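ESX-1 secretion system protein EccA1 (Mycobacterium tuberculosis, PDB 4F3V) belongs to a type VII secretion system and, as an ATPase, probably provides energy for exporting ESX-1 virulence factors, the deposited chain being its N-terminal TPR-type domain. Local coordinates at residues Glu149-Val154 with His177-Ala182; Ala110-Ala113 with Ala119-Met122; Thr30-Thr33 with Ser38-Asp41. All coordinates share one frame; numbering follows the deposited sequence.

Contact 1 of 3, residues Glu149-Val154 with His177-Ala182. With SO4 (sulfate ion), chain F.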
loop_
_atom_site.group_PDB
_atom_site.type_symbol
_atom_site.label_atom_id
_atom_site.label_comp_id
_atom_site.label_asym_id
_atom_site.label_seq_id
_atom_site.Cartn_x
_atom_site.Cartn_y
_atom_site.Cartn_z
ATOM N N GLU A 149 -11.525 7.638 0.558
ATOM C CA GLU A 149 -12.639 7.660 -0.425
ATOM C C GLU A 149 -12.715 8.966 -1.230
ATOM O O GLU A 149 -13.808 9.436 -1.621
ATOM C CB GLU A 149 -13.978 7.366 0.261
ATOM C CG GLU A 149 -13.976 6.016 0.972
ATOM C CD GLU A 149 -15.264 5.691 1.723
ATOM O OE1 GLU A 149 -16.345 6.163 1.367
ATOM O OE2 GLU A 149 -15.188 4.923 2.698
ATOM N N ARG A 150 -11.546 9.512 -1.545
ATOM C CA ARG A 150 -11.450 10.703 -2.357
ATOM C C ARG A 150 -11.269 10.307 -3.827
ATOM O O ARG A 150 -10.178 10.423 -4.394
ATOM C CB ARG A 150 -10.318 11.578 -1.832
ATOM C CG ARG A 150 -10.711 12.258 -0.529
ATOM C CD ARG A 150 -9.568 13.083 0.049
ATOM N NE ARG A 150 -9.225 14.245 -0.772
ATOM C CZ ARG A 150 -8.545 15.310 -0.328
ATOM N NH1 ARG A 150 -8.121 15.383 0.932
ATOM N NH2 ARG A 150 -8.305 16.316 -1.150
ATOM N N TRP A 151 -12.351 9.793 -4.413
ATOM C CA TRP A 151 -12.249 9.106 -5.697
ATOM C C TRP A 151 -11.860 9.994 -6.837
ATOM O O TRP A 151 -11.130 9.556 -7.704
ATOM C CB TRP A 151 -13.538 8.361 -6.015
ATOM C CG TRP A 151 -13.902 7.425 -4.889
ATOM C CD1 TRP A 151 -15.003 7.492 -4.060
ATOM C CD2 TRP A 151 -13.116 6.286 -4.390
ATOM N NE1 TRP A 151 -14.974 6.480 -3.124
ATOM C CE2 TRP A 151 -13.871 5.721 -3.273
ATOM C CE3 TRP A 151 -11.945 5.669 -4.785
ATOM C CZ2 TRP A 151 -13.424 4.607 -2.567
ATOM C CZ3 TRP A 151 -11.494 4.569 -4.065
ATOM C CH2 TRP A 151 -12.232 4.029 -2.986
ATOM N N THR A 152 -12.326 11.233 -6.858
ATOM C CA THR A 152 -11.923 12.149 -7.919
ATOM C C THR A 152 -10.413 12.503 -7.812
ATOM O O THR A 152 -9.753 12.656 -8.824
ATOM C CB THR A 152 -12.783 13.420 -7.909
ATOM O OG1 THR A 152 -12.814 13.945 -6.573
ATOM C CG2 THR A 152 -14.222 13.089 -8.329
ATOM N N ASP A 153 -9.865 12.559 -6.594
ATOM C CA ASP A 153 -8.419 12.830 -6.418
ATOM C C ASP A 153 -7.603 11.590 -6.857
ATOM O O ASP A 153 -6.526 11.724 -7.464
ATOM C CB ASP A 153 -8.108 13.204 -4.972
ATOM C CG ASP A 153 -8.725 14.537 -4.560
ATOM O OD1 ASP A 153 -8.628 15.490 -5.354
ATOM O OD2 ASP A 153 -9.278 14.642 -3.434
ATOM N N VAL A 154 -8.134 10.391 -6.596
ATOM C CA VAL A 154 -7.525 9.173 -7.103
ATOM C C VAL A 154 -7.387 9.261 -8.619
ATOM O O VAL A 154 -6.302 9.096 -9.157
ATOM C CB VAL A 154 -8.320 7.909 -6.711
ATOM C CG1 VAL A 154 -7.835 6.704 -7.525
ATOM C CG2 VAL A 154 -8.196 7.642 -5.201
ATOM N N HIS A 177 -8.116 3.397 -10.989
ATOM C CA HIS A 177 -8.979 4.215 -11.822
ATOM C C HIS A 177 -10.362 3.545 -11.903
ATOM O O HIS A 177 -11.410 4.202 -11.748
ATOM C CB HIS A 177 -8.346 4.392 -13.211
ATOM C CG HIS A 177 -8.884 5.587 -13.987
ATOM N ND1 HIS A 177 -8.154 6.254 -14.910
ATOM C CD2 HIS A 177 -10.124 6.212 -13.951
ATOM C CE1 HIS A 177 -8.896 7.248 -15.420
ATOM N NE2 HIS A 177 -10.098 7.216 -14.829
ATOM N N GLY A 178 -10.376 2.220 -12.092
ATOM C CA GLY A 178 -11.642 1.441 -12.158
ATOM C C GLY A 178 -12.423 1.402 -10.867
ATOM O O GLY A 178 -13.644 1.552 -10.878
ATOM N N VAL A 179 -11.711 1.223 -9.744
ATOM C CA VAL A 179 -12.320 1.279 -8.427
ATOM C C VAL A 179 -12.950 2.649 -8.150
ATOM O O VAL A 179 -14.090 2.732 -7.663
ATOM C CB VAL A 179 -11.315 0.864 -7.347
ATOM C CG1 VAL A 179 -11.836 1.189 -5.955
ATOM C CG2 VAL A 179 -11.000 -0.646 -7.503
ATOM N N ALA A 180 -12.187 3.711 -8.414
ATOM C CA ALA A 180 -12.678 5.082 -8.263
ATOM C C ALA A 180 -13.944 5.299 -9.121
ATOM O O ALA A 180 -14.947 5.842 -8.646
ATOM C CB ALA A 180 -11.571 6.098 -8.621
ATOM N N ALA A 181 -13.911 4.856 -10.381
ATOM C CA ALA A 181 -15.103 4.949 -11.264
ATOM C C ALA A 181 -16.326 4.240 -10.697
ATOM O O ALA A 181 -17.416 4.802 -10.659
ATOM C CB ALA A 181 -14.804 4.400 -12.642
ATOM N N ALA A 182 -16.135 3.018 -10.220
ATOM C CA ALA A 182 -17.220 2.247 -9.599
ATOM C C ALA A 182 -17.832 2.967 -8.398
ATOM O O ALA A 182 -19.060 3.043 -8.277
ATOM C CB ALA A 182 -16.714 0.874 -9.208
HETATM S S SO4 F . -6.671 18.577 0.956
HETATM O O1 SO4 F . -7.644 19.343 0.134
HETATM O O2 SO4 F . -7.416 17.849 2.003
HETATM O O3 SO4 F . -5.881 17.669 0.063
HETATM O O4 SO4 F . -5.738 19.500 1.632
#

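Contact 2 of 3, residues Ala110-Ala113 with Ala119-Met122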
loop_
_atom_site.group_PDB
_atom_site.type_symbol
_atom_site.label_atom_id
_atom_site.label_comp_id
_atom_site.label_asym_id
_atom_site.label_seq_id
_atom_site.Cartn_x
_atom_site.Cartn_y
_atom_site.Cartn_z
ATOM N N ALA A 110 1.761 4.464 3.178
ATOM C CA ALA A 110 0.711 3.427 3.107
ATOM C C ALA A 110 0.222 3.070 4.510
ATOM O O ALA A 110 -0.999 2.975 4.750
ATOM C CB ALA A 110 1.197 2.178 2.378
ATOM N N CYS A 111 1.153 2.909 5.448
ATOM C CA CYS A 111 0.786 2.572 6.829
ATOM C C CYS A 111 -0.041 3.694 7.472
ATOM O O CYS A 111 -1.089 3.454 8.096
ATOM C CB CYS A 111 2.029 2.287 7.656
ATOM S SG CYS A 111 1.661 1.829 9.371
ATOM N N GLU A 112 0.410 4.940 7.297
ATOM C CA GLU A 112 -0.363 6.099 7.800
ATOM C C GLU A 112 -1.769 6.222 7.199
ATOM O O GLU A 112 -2.727 6.543 7.912
ATOM C CB GLU A 112 0.407 7.382 7.604
ATOM C CG GLU A 112 1.619 7.519 8.525
ATOM C CD GLU A 112 1.320 7.418 10.039
ATOM O OE1 GLU A 112 0.432 8.053 10.581
ATOM O OE2 GLU A 112 1.987 6.617 10.718
ATOM N N ALA A 113 -1.885 5.922 5.912
ATOM C CA ALA A 113 -3.162 5.968 5.236
ATOM C C ALA A 113 -4.094 4.975 5.913
ATOM O O ALA A 113 -5.217 5.351 6.265
ATOM C CB ALA A 113 -3.030 5.633 3.753
ATOM N N ALA A 119 -2.989 13.422 6.297
ATOM C CA ALA A 119 -2.113 14.588 6.107
ATOM C C ALA A 119 -0.656 14.240 6.371
ATOM O O ALA A 119 0.247 14.762 5.702
ATOM C CB ALA A 119 -2.526 15.753 7.004
ATOM N N ASP A 120 -0.427 13.392 7.373
ATOM C CA ASP A 120 0.912 12.951 7.687
ATOM C C ASP A 120 1.462 12.114 6.523
ATOM O O ASP A 120 2.622 12.260 6.158
ATOM C CB ASP A 120 0.949 12.123 8.977
ATOM C CG ASP A 120 0.679 12.951 10.224
ATOM O OD1 ASP A 120 0.848 14.180 10.216
ATOM O OD2 ASP A 120 0.308 12.347 11.238
ATOM N N ALA A 121 0.616 11.252 5.961
ATOM C CA ALA A 121 1.002 10.421 4.806
ATOM C C ALA A 121 1.423 11.325 3.646
ATOM O O ALA A 121 2.477 11.120 3.060
ATOM C CB ALA A 121 -0.130 9.478 4.373
ATOM N N MET A 122 0.592 12.317 3.336
ATOM C CA MET A 122 0.858 13.255 2.219
ATOM C C MET A 122 2.107 14.076 2.451
ATOM O O MET A 122 2.914 14.267 1.551
ATOM C CB MET A 122 -0.319 14.226 2.020
ATOM C CG MET A 122 -1.573 13.573 1.472
ATOM S SD MET A 122 -1.386 12.677 -0.084
ATOM C CE MET A 122 -1.020 14.111 -1.069
HETATM O O HOH W 1 0.903 10.113 12.065
#

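Contact 3 of 3, residues Thr30-Thr33 with Ser38-Asp41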
loop_
_atom_site.group_PDB
_atom_site.type_symbol
_atom_site.label_atom_id
_atom_site.label_comp_id
_atom_site.label_asym_id
_atom_site.label_seq_id
_atom_site.Cartn_x
_atom_site.Cartn_y
_atom_site.Cartn_z
ATOM N N THR A 30 16.390 -5.624 17.731
ATOM C CA THR A 30 15.671 -4.956 18.802
ATOM C C THR A 30 16.631 -4.465 19.882
ATOM O O THR A 30 16.442 -3.386 20.431
ATOM C CB THR A 30 14.598 -5.894 19.387
ATOM O OG1 THR A 30 13.662 -6.193 18.347
ATOM C CG2 THR A 30 13.870 -5.261 20.575
ATOM N N GLU A 31 17.656 -5.253 20.176
ATOM C CA GLU A 31 18.687 -4.824 21.086
ATOM C C GLU A 31 19.347 -3.526 20.575
ATOM O O GLU A 31 19.601 -2.618 21.365
ATOM C CB GLU A 31 19.732 -5.916 21.231
ATOM C CG GLU A 31 20.829 -5.640 22.236
ATOM C CD GLU A 31 20.387 -5.790 23.665
ATOM O OE1 GLU A 31 19.224 -6.123 23.930
ATOM O OE2 GLU A 31 21.224 -5.570 24.541
ATOM N N ILE A 32 19.589 -3.432 19.267
ATOM C CA ILE A 32 20.159 -2.195 18.689
ATOM C C ILE A 32 19.230 -1.000 18.896
ATOM O O ILE A 32 19.652 0.038 19.447
ATOM C CB ILE A 32 20.512 -2.344 17.201
ATOM C CG1 ILE A 32 21.598 -3.422 17.027
ATOM C CG2 ILE A 32 20.925 -0.988 16.608
ATOM C CD1 ILE A 32 21.668 -3.976 15.633
ATOM N N THR A 33 17.955 -1.152 18.525
ATOM C CA THR A 33 17.008 -0.023 18.647
ATOM C C THR A 33 16.750 0.362 20.097
ATOM O O THR A 33 16.502 1.529 20.378
ATOM C CB THR A 33 15.673 -0.275 17.931
ATOM O OG1 THR A 33 15.020 -1.400 18.516
ATOM C CG2 THR A 33 15.897 -0.511 16.455
ATOM N N SER A 38 17.574 5.903 16.923
ATOM C CA SER A 38 17.805 6.490 15.609
ATOM C C SER A 38 18.439 5.547 14.586
ATOM O O SER A 38 18.730 5.966 13.487
ATOM C CB SER A 38 18.709 7.694 15.815
ATOM O OG SER A 38 17.987 8.653 16.554
ATOM N N ALA A 39 18.634 4.274 14.951
ATOM C CA ALA A 39 19.300 3.311 14.084
ATOM C C ALA A 39 18.314 2.793 13.032
ATOM O O ALA A 39 17.780 1.687 13.137
ATOM C CB ALA A 39 19.890 2.146 14.884
ATOM N N CYS A 40 18.095 3.616 12.030
ATOM C CA CYS A 40 17.226 3.317 10.898
ATOM C C CYS A 40 17.389 1.893 10.346
ATOM O O CYS A 40 16.418 1.156 10.243
ATOM C CB CYS A 40 17.495 4.328 9.797
ATOM S SG CYS A 40 16.389 4.179 8.374
ATOM N N ASP A 41 18.626 1.485 10.069
ATOM C CA ASP A 41 18.883 0.146 9.498
ATOM C C ASP A 41 18.373 -1.010 10.374
ATOM O O ASP A 41 17.934 -2.027 9.852
ATOM C CB ASP A 41 20.380 -0.052 9.187
ATOM C CG ASP A 41 20.885 0.914 8.134
ATOM O OD1 ASP A 41 20.050 1.617 7.502
ATOM O OD2 ASP A 41 22.107 0.949 7.914
#

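Contact 1 of 3, residues Glu149-Val154 with His177-Ala182
Val179 meets Trp151 through one branch: CG1, set anti to its backbone N (chi1 168°), lies 3.9 Å from Trp151 CZ3 at the far end of the indole. The valine slants across the ring there, neither flat on it nor squarely at its rim. Next along helix 167-183, Ala180 brings its backbone against the same six-membered ring, with its CA 3.6 Å from Trp151 CE3. Its methyl sits in the angle between two side chains of the first turn of helix 151-158, flanked by the indole and by Val154, whose CG1 lies 3.9 Å from Ala180 CB. The alanine lets the two helices come close, and the CA atoms of Trp151 and Ala180 are only 4.8 Å apart. Ala181 and Ala182 then turn to Ala190 of helix 187-198, so this short run of small residues is packed between helices of the TPR-type domain.

Arg150, the N-cap of helix 151-158, carries the polar side of that segment. In a salt bridge its NE and NH2 both grip Asp153 OD2, at 2.7 Å for NE, reaching it from one face of the carboxylate but staying close to the guanidinium plane. The other edge binds a sulfate, probably from the crystallisation liquor, with NH1 2.8 Å from O2 and NH2 3.0 Å from O3; Trp269 adds a cation-pi contact. The chemistry is thus divided: buried apolar surfaces join the helices, while the arginine, probably fixed in rotation by the Asp153 carboxylate, presents its NH1/NH2 edge to the sulfate in this crystal.

Contact 2 of 3, residues Ala110-Ala113 with Ala119-Met122
The flat groups are the carboxylates of Glu112 and Asp120, turned about 54° against each other, with a water between their near oxygens. The water stands well above the Glu112 plane, 2.6 Å from Glu112 OE1, but is tilted only about 26° from the Asp120 plane, 2.5 Å from Asp120 OD2. It donates to both. Without touching directly, Glu112 OE1 and Asp120 OD2 come within 4.3 Å, and Asn117 ND2, in the turn between the segments, gives Glu112 OE1 a second hydrogen bond. The glutamate chain is bent at chi2 (-57°), which turns its carboxylate toward the start of helix 118-125, within reach of the water and Asn117.

Beneath the polar end the helices touch through small groups. Glu112 CB lies 3.9 Å from Ala121 CB, and the same methyl approaches the backbone at Ala113 N. With so little side chain between them, the CA atoms of Glu112 and Ala121 are 5.4 Å apart. Helices 101-115 and 118-125 run antiparallel across a very short turn, a helical hairpin, the kind of element that TPR domains stack. Ala121 also touches Val144 of helix 134-147, while Cys111 faces Arg54 and Leu57 of helix 54-62.

A bound samarium ion lies about 7 Å from the Glu112 side chain, too far to be ligated by it. Two acidic groups at this spacing would be expected to repel; the donated water protons and the Asn117 amide probably offset much of that, giving a water-bridged pair from buried Glu112 to exposed Asp120, beside the apolar contact at the Ala121 methyl.

Contact 3 of 3, residues Thr30-Thr33 with Ser38-Asp41
Ile32 lays its CG2 methyl over the methyl of Ala39, with Ile32 CG2 3.7 Å from Ala39 CB. That branch is anti to the backbone N of Ile32, while CG1, at chi1 -63°, lies beside the N. Thr33 adds a looser touch from its own methyl, CG2 standing 4.4 Å from Ala39 O. The nearest backbones are those of Thr33 and Ala39, whose CA atoms are 6.1 Å apart.

This is the corner of an antiparallel helical hairpin in the TPR-type domain: helix 22-35 ends, a short link follows, and Ala39 is the N-cap of helix 40-48. The chain tightens there into an inverse gamma turn centred on Ala39, with Cys40 N bonded to Ser38 O at 2.8 Å, and the alanine methyl points toward helix 22-35. Leu70 of helix 69-72 packs on both Ile32 and Ala39, and Leu10 and Phe11 of helix 2-17 cover Ile32 as well.

Polar groups look elsewhere. Thr33 OG1 is hydrogen-bonded by Arg46 NH1 from helix 40-48. Asp41, buried at the first turn of that helix, is held at both oxygens, OD1 by Gly68 N and OD2 by Ser71 OG.

Overall arrangement
From the N terminus the contacts come in series, none nested in or crossing another. Contact 3 closes a four-residue link between helices 22-35 and 40-48; contact 2 closes a tighter turn, with two residues between helices 101-115 and 118-125. Contact 1 spans more chain, bringing helix 151-158 against helix 167-183 over 22 intervening residues. Their centres are about 23 Å apart from contact 3 to contact 2 and about 18 Å from contact 2 to contact 1; contacts 3 and 1 lie on opposite sides of the chain's centre. Helix 134-147 links contacts 2 and 1, since its Tyr145 touches Met122 as well as Arg150, Asp153 and Val154.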